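Local atomic coordinates of Pgp2 (Campylobacter jejuni subsp. jejuni, PDB entry 6XJ6), a protein that binds peptidoglycan through a pocket on its accessory NTF2 domain to direct helical cell shape, and probably acts as an LD-carboxypeptidase of the YkuD family. Residues M159-I173 and I238-Y250. Residues are numbered along the deposited sequence; the frame is centred on the assembly and turned at random.
Sequences MTEEKEKIRAKKDQI and ISPYPNLENETMY
Pro240 and Pro242 carry the apolar part of this contact, packed against the chain that runs from strand 156-161 to helix 170-188. Met159, its CG anti to the backbone N (chi1 179°) and its chain extended, crosses both prolines at about a right angle. Its CE lies 3.7 Å from Pro240 CG, and its CG meets Pro242 CG. Ile166 adds CG1 against Pro242 CB, and Ala168 CB meets Pro240 CD and the CE2 corner of Tyr250. Farther out, Leu244 CD2 lies 3.4 Å from Glu162 CB, while the carboxylate of Glu162 turns to Gly64 N and Lys34.

The polar bonds gather on Tyr250. Its OH donates to Gln172 OE1 at 2.6 Å, in the carbonyl plane and on a lone pair, with amide and ring 89° apart; it also accepts from Lys169 N, the N-cap residue, at 3.1 Å. Within 159-173, Glu161 OE2 accepts from Ile166 N and, in a salt bridge, Arg167 NH1, from opposite faces of the carboxylate; within 238-250, Asn243 OD1 closes an Asx turn with Glu245 N.

Apolar packing on Pro240 and Pro242 thus joins the YkuD-domain sheet holding strand 156-161 to the NTF2-like domain, while two hydrogen bonds fix the tyrosine hydroxyl at the start of helix 170-188.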
loop_
_atom_site.group_PDB
_atom_site.type_symbol
_atom_site.label_atom_id
_atom_site.label_comp_id
_atom_site.label_asym_id
_atom_site.label_seq_id
_atom_site.Cartn_x
_atom_site.Cartn_y
_atom_site.Cartn_z
ATOM N N MET A 159 -4.376 -1.791 6.129
ATOM C CA MET A 159 -5.241 -0.880 5.401
ATOM C C MET A 159 -6.012 -0.100 6.453
ATOM O O MET A 159 -6.805 -0.676 7.200
ATOM C CB MET A 159 -6.171 -1.679 4.489
ATOM C CG MET A 159 -7.145 -0.844 3.702
ATOM S SD MET A 159 -8.053 -1.877 2.544
ATOM C CE MET A 159 -9.327 -0.738 2.029
ATOM N N THR A 160 -5.747 1.200 6.548
ATOM C CA THR A 160 -6.349 2.036 7.574
ATOM C C THR A 160 -7.182 3.131 6.930
ATOM O O THR A 160 -6.660 3.945 6.158
ATOM C CB THR A 160 -5.288 2.614 8.498
ATOM O OG1 THR A 160 -4.561 1.516 9.065
ATOM C CG2 THR A 160 -5.927 3.435 9.605
ATOM N N GLU A 161 -8.470 3.125 7.248
ATOM C CA GLU A 161 -9.445 4.099 6.791
ATOM C C GLU A 161 -9.664 5.161 7.858
ATOM O O GLU A 161 -9.575 4.894 9.060
ATOM C CB GLU A 161 -10.797 3.419 6.552
ATOM C CG GLU A 161 -10.767 2.318 5.540
ATOM C CD GLU A 161 -12.064 1.545 5.464
ATOM O OE1 GLU A 161 -12.782 1.422 6.482
ATOM O OE2 GLU A 161 -12.366 1.030 4.367
ATOM N N GLU A 162 -10.001 6.368 7.408
ATOM C CA GLU A 162 -10.377 7.425 8.340
ATOM C C GLU A 162 -11.840 7.300 8.738
ATOM O O GLU A 162 -12.171 7.209 9.923
ATOM C CB GLU A 162 -10.131 8.789 7.698
ATOM C CG GLU A 162 -10.479 9.975 8.569
ATOM C CD GLU A 162 -9.443 10.270 9.625
ATOM O OE1 GLU A 162 -9.697 11.192 10.425
ATOM O OE2 GLU A 162 -8.402 9.588 9.647
ATOM N N LYS A 163 -12.736 7.326 7.753
ATOM C CA LYS A 163 -14.167 7.272 8.015
ATOM C C LYS A 163 -14.856 6.461 6.932
ATOM O O LYS A 163 -15.494 5.446 7.221
ATOM C CB LYS A 163 -14.761 8.682 8.061
ATOM C CG LYS A 163 -16.253 8.725 8.316
ATOM C CD LYS A 163 -16.778 10.145 8.209
ATOM C CE LYS A 163 -18.268 10.213 8.496
ATOM N NZ LYS A 163 -18.563 9.975 9.937
ATOM N N GLU A 164 -14.720 6.896 5.683
ATOM C CA GLU A 164 -15.394 6.226 4.581
ATOM C C GLU A 164 -14.840 4.824 4.363
ATOM O O GLU A 164 -13.649 4.554 4.541
ATOM C CB GLU A 164 -15.260 7.040 3.294
ATOM C CG GLU A 164 -15.840 8.437 3.396
ATOM C CD GLU A 164 -17.305 8.438 3.788
ATOM O OE1 GLU A 164 -18.063 7.589 3.270
ATOM O OE2 GLU A 164 -17.699 9.283 4.624
ATOM N N LYS A 165 -15.740 3.926 3.980
ATOM C CA LYS A 165 -15.374 2.565 3.618
ATOM C C LYS A 165 -14.798 2.587 2.209
ATOM O O LYS A 165 -15.478 3.003 1.262
ATOM C CB LYS A 165 -16.639 1.712 3.683
ATOM C CG LYS A 165 -16.501 0.263 3.276
ATOM C CD LYS A 165 -17.850 -0.434 3.478
ATOM C CE LYS A 165 -17.867 -1.851 2.946
ATOM N NZ LYS A 165 -19.196 -2.492 3.173
ATOM N N ILE A 166 -13.547 2.160 2.079
ATOM C CA ILE A 166 -12.806 2.222 0.826
ATOM C C ILE A 166 -12.651 0.799 0.321
ATOM O O ILE A 166 -12.065 -0.048 1.003
ATOM C CB ILE A 166 -11.440 2.899 1.019
ATOM C CG1 ILE A 166 -11.628 4.289 1.644
ATOM C CG2 ILE A 166 -10.687 2.992 -0.294
ATOM C CD1 ILE A 166 -12.609 5.179 0.922
ATOM N N ARG A 167 -13.206 0.521 -0.857
ATOM C CA ARG A 167 -13.078 -0.800 -1.447
ATOM C C ARG A 167 -12.673 -0.691 -2.906
ATOM O O ARG A 167 -13.113 0.213 -3.625
ATOM C CB ARG A 167 -14.379 -1.581 -1.336
ATOM C CG ARG A 167 -14.829 -1.824 0.098
ATOM C CD ARG A 167 -13.881 -2.740 0.868
ATOM N NE ARG A 167 -14.414 -3.029 2.197
ATOM C CZ ARG A 167 -14.198 -2.285 3.280
ATOM N NH1 ARG A 167 -13.429 -1.206 3.221
ATOM N NH2 ARG A 167 -14.749 -2.629 4.437
ATOM N N ALA A 168 -11.822 -1.621 -3.325
ATOM C CA ALA A 168 -11.430 -1.703 -4.720
ATOM C C ALA A 168 -12.615 -2.124 -5.577
ATOM O O ALA A 168 -13.542 -2.806 -5.117
ATOM C CB ALA A 168 -10.295 -2.705 -4.888
ATOM N N LYS A 169 -12.578 -1.709 -6.839
ATOM C CA LYS A 169 -13.606 -2.040 -7.812
ATOM C C LYS A 169 -12.970 -2.818 -8.954
ATOM O O LYS A 169 -11.848 -2.522 -9.371
ATOM C CB LYS A 169 -14.291 -0.770 -8.345
ATOM C CG LYS A 169 -14.891 0.116 -7.250
ATOM C CD LYS A 169 -15.981 -0.604 -6.461
ATOM C CE LYS A 169 -16.258 0.073 -5.127
ATOM N NZ LYS A 169 -17.194 -0.731 -4.291
ATOM N N LYS A 170 -13.697 -3.819 -9.452
ATOM C CA LYS A 170 -13.147 -4.699 -10.477
ATOM C C LYS A 170 -12.740 -3.916 -11.722
ATOM O O LYS A 170 -11.670 -4.159 -12.294
ATOM C CB LYS A 170 -14.173 -5.785 -10.807
ATOM C CG LYS A 170 -13.795 -6.716 -11.933
ATOM C CD LYS A 170 -14.888 -7.768 -12.137
ATOM C CE LYS A 170 -14.638 -8.677 -13.349
ATOM N NZ LYS A 170 -15.815 -9.543 -13.624
ATOM N N ASP A 171 -13.569 -2.960 -12.145
ATOM C CA ASP A 171 -13.253 -2.192 -13.345
ATOM C C ASP A 171 -11.990 -1.369 -13.155
ATOM O O ASP A 171 -11.211 -1.190 -14.098
ATOM C CB ASP A 171 -14.419 -1.276 -13.706
ATOM C CG ASP A 171 -14.170 -0.496 -14.983
ATOM O OD1 ASP A 171 -14.339 -1.082 -16.075
ATOM O OD2 ASP A 171 -13.796 0.696 -14.894
ATOM N N GLN A 172 -11.775 -0.859 -11.938
ATOM C CA GLN A 172 -10.595 -0.049 -11.651
ATOM C C GLN A 172 -9.330 -0.902 -11.610
ATOM O O GLN A 172 -8.285 -0.500 -12.133
ATOM C CB GLN A 172 -10.788 0.690 -10.323
ATOM C CG GLN A 172 -11.871 1.765 -10.365
ATOM C CD GLN A 172 -12.220 2.345 -8.992
ATOM O OE1 GLN A 172 -11.718 1.900 -7.956
ATOM N NE2 GLN A 172 -13.092 3.346 -8.985
ATOM N N ILE A 173 -9.395 -2.073 -10.975
ATOM C CA ILE A 173 -8.233 -2.954 -10.964
ATOM C C ILE A 173 -7.875 -3.366 -12.384
ATOM O O ILE A 173 -6.703 -3.366 -12.772
ATOM C CB ILE A 173 -8.489 -4.165 -10.051
ATOM C CG1 ILE A 173 -8.561 -3.698 -8.597
ATOM C CG2 ILE A 173 -7.427 -5.244 -10.264
ATOM C CD1 ILE A 173 -8.753 -4.804 -7.603
ATOM N N ILE A 238 -2.314 -5.509 -6.208
ATOM C CA ILE A 238 -2.958 -4.214 -6.375
ATOM C C ILE A 238 -3.931 -4.035 -5.225
ATOM O O ILE A 238 -4.749 -4.922 -4.954
ATOM C CB ILE A 238 -3.652 -4.101 -7.744
ATOM C CG1 ILE A 238 -2.584 -4.142 -8.838
ATOM C CG2 ILE A 238 -4.486 -2.828 -7.833
ATOM C CD1 ILE A 238 -3.114 -4.013 -10.233
ATOM N N SER A 239 -3.824 -2.897 -4.537
ATOM C CA SER A 239 -4.606 -2.682 -3.338
ATOM C C SER A 239 -5.240 -1.299 -3.318
ATOM O O SER A 239 -4.606 -0.316 -3.713
ATOM C CB SER A 239 -3.689 -2.796 -2.118
ATOM O OG SER A 239 -2.978 -4.022 -2.123
ATOM N N PRO A 240 -6.464 -1.182 -2.808
ATOM C CA PRO A 240 -7.066 0.141 -2.648
ATOM C C PRO A 240 -6.338 0.918 -1.563
ATOM O O PRO A 240 -5.860 0.343 -0.586
ATOM C CB PRO A 240 -8.508 -0.183 -2.228
ATOM C CG PRO A 240 -8.399 -1.476 -1.525
ATOM C CD PRO A 240 -7.329 -2.245 -2.258
ATOM N N TYR A 241 -6.260 2.232 -1.757
ATOM C CA TYR A 241 -5.428 3.099 -0.923
ATOM C C TYR A 241 -6.291 4.177 -0.278
ATOM O O TYR A 241 -6.610 5.190 -0.927
ATOM C CB TYR A 241 -4.302 3.733 -1.747
ATOM C CG TYR A 241 -3.208 4.318 -0.876
ATOM C CD1 TYR A 241 -3.340 5.580 -0.316
ATOM C CD2 TYR A 241 -2.060 3.589 -0.576
ATOM C CE1 TYR A 241 -2.361 6.109 0.483
ATOM C CE2 TYR A 241 -1.082 4.107 0.231
ATOM C CZ TYR A 241 -1.233 5.366 0.767
ATOM O OH TYR A 241 -0.265 5.916 1.580
ATOM N N PRO A 242 -6.707 4.005 0.977
ATOM C CA PRO A 242 -7.537 5.032 1.623
ATOM C C PRO A 242 -6.801 6.353 1.709
ATOM O O PRO A 242 -5.598 6.395 1.964
ATOM C CB PRO A 242 -7.800 4.455 3.017
ATOM C CG PRO A 242 -7.619 2.968 2.862
ATOM C CD PRO A 242 -6.532 2.821 1.844
ATOM N N ASN A 243 -7.547 7.438 1.522
ATOM C CA ASN A 243 -6.954 8.763 1.600
ATOM C C ASN A 243 -8.036 9.771 1.961
ATOM O O ASN A 243 -9.233 9.498 1.841
ATOM C CB ASN A 243 -6.285 9.138 0.277
ATOM C CG ASN A 243 -7.273 9.279 -0.839
ATOM O OD1 ASN A 243 -7.787 10.365 -1.087
ATOM N ND2 ASN A 243 -7.560 8.176 -1.514
ATOM N N LEU A 244 -7.589 10.945 2.399
ATOM C CA LEU A 244 -8.479 12.036 2.772
ATOM C C LEU A 244 -8.497 13.146 1.734
ATOM O O LEU A 244 -8.796 14.297 2.066
ATOM C CB LEU A 244 -8.091 12.589 4.141
ATOM C CG LEU A 244 -8.342 11.603 5.279
ATOM C CD1 LEU A 244 -7.960 12.211 6.612
ATOM C CD2 LEU A 244 -9.800 11.186 5.293
ATOM N N GLU A 245 -8.159 12.829 0.490
ATOM C CA GLU A 245 -8.112 13.817 -0.578
ATOM C C GLU A 245 -9.176 13.565 -1.633
ATOM O O GLU A 245 -9.118 14.160 -2.715
ATOM C CB GLU A 245 -6.726 13.824 -1.223
ATOM C CG GLU A 245 -5.592 14.117 -0.254
ATOM C CD GLU A 245 -4.835 15.374 -0.618
ATOM O OE1 GLU A 245 -5.484 16.425 -0.809
ATOM O OE2 GLU A 245 -3.591 15.311 -0.723
ATOM N N ASN A 246 -10.138 12.693 -1.348
ATOM C CA ASN A 246 -11.199 12.373 -2.296
ATOM C C ASN A 246 -10.613 11.953 -3.644
ATOM O O ASN A 246 -11.037 12.411 -4.708
ATOM C CB ASN A 246 -12.158 13.554 -2.455
ATOM C CG ASN A 246 -13.377 13.208 -3.287
ATOM O OD1 ASN A 246 -13.861 12.077 -3.255
ATOM N ND2 ASN A 246 -13.875 14.181 -4.046
ATOM N N GLU A 247 -9.610 11.079 -3.595
ATOM C CA GLU A 247 -9.019 10.536 -4.806
ATOM C C GLU A 247 -9.192 9.029 -4.809
ATOM O O GLU A 247 -9.260 8.397 -3.757
ATOM C CB GLU A 247 -7.521 10.859 -4.923
ATOM C CG GLU A 247 -7.193 12.341 -5.064
ATOM C CD GLU A 247 -7.520 12.922 -6.434
ATOM O OE1 GLU A 247 -7.835 12.165 -7.379
ATOM O OE2 GLU A 247 -7.462 14.158 -6.563
ATOM N N THR A 248 -9.267 8.459 -6.011
ATOM C CA THR A 248 -9.296 7.010 -6.175
ATOM C C THR A 248 -7.850 6.580 -6.333
ATOM O O THR A 248 -7.240 6.798 -7.378
ATOM C CB THR A 248 -10.124 6.622 -7.391
ATOM O OG1 THR A 248 -11.426 7.201 -7.274
ATOM C CG2 THR A 248 -10.244 5.099 -7.478
ATOM N N MET A 249 -7.296 6.005 -5.277
ATOM C CA MET A 249 -5.880 5.688 -5.216
ATOM C C MET A 249 -5.690 4.198 -5.000
ATOM O O MET A 249 -6.523 3.522 -4.383
ATOM C CB MET A 249 -5.195 6.456 -4.091
ATOM C CG MET A 249 -5.171 7.935 -4.348
ATOM S SD MET A 249 -4.423 8.870 -3.010
ATOM C CE MET A 249 -2.788 8.187 -3.003
ATOM N N TYR A 250 -4.587 3.690 -5.546
ATOM C CA TYR A 250 -4.217 2.296 -5.383
ATOM C C TYR A 250 -2.715 2.205 -5.197
ATOM O O TYR A 250 -1.956 3.072 -5.647
ATOM C CB TYR A 250 -4.581 1.462 -6.614
ATOM C CG TYR A 250 -6.045 1.116 -6.741
ATOM C CD1 TYR A 250 -6.957 2.031 -7.234
ATOM C CD2 TYR A 250 -6.511 -0.137 -6.386
ATOM C CE1 TYR A 250 -8.316 1.693 -7.362
ATOM C CE2 TYR A 250 -7.844 -0.469 -6.502
ATOM C CZ TYR A 250 -8.738 0.447 -6.988
ATOM O OH TYR A 250 -10.070 0.094 -7.116
#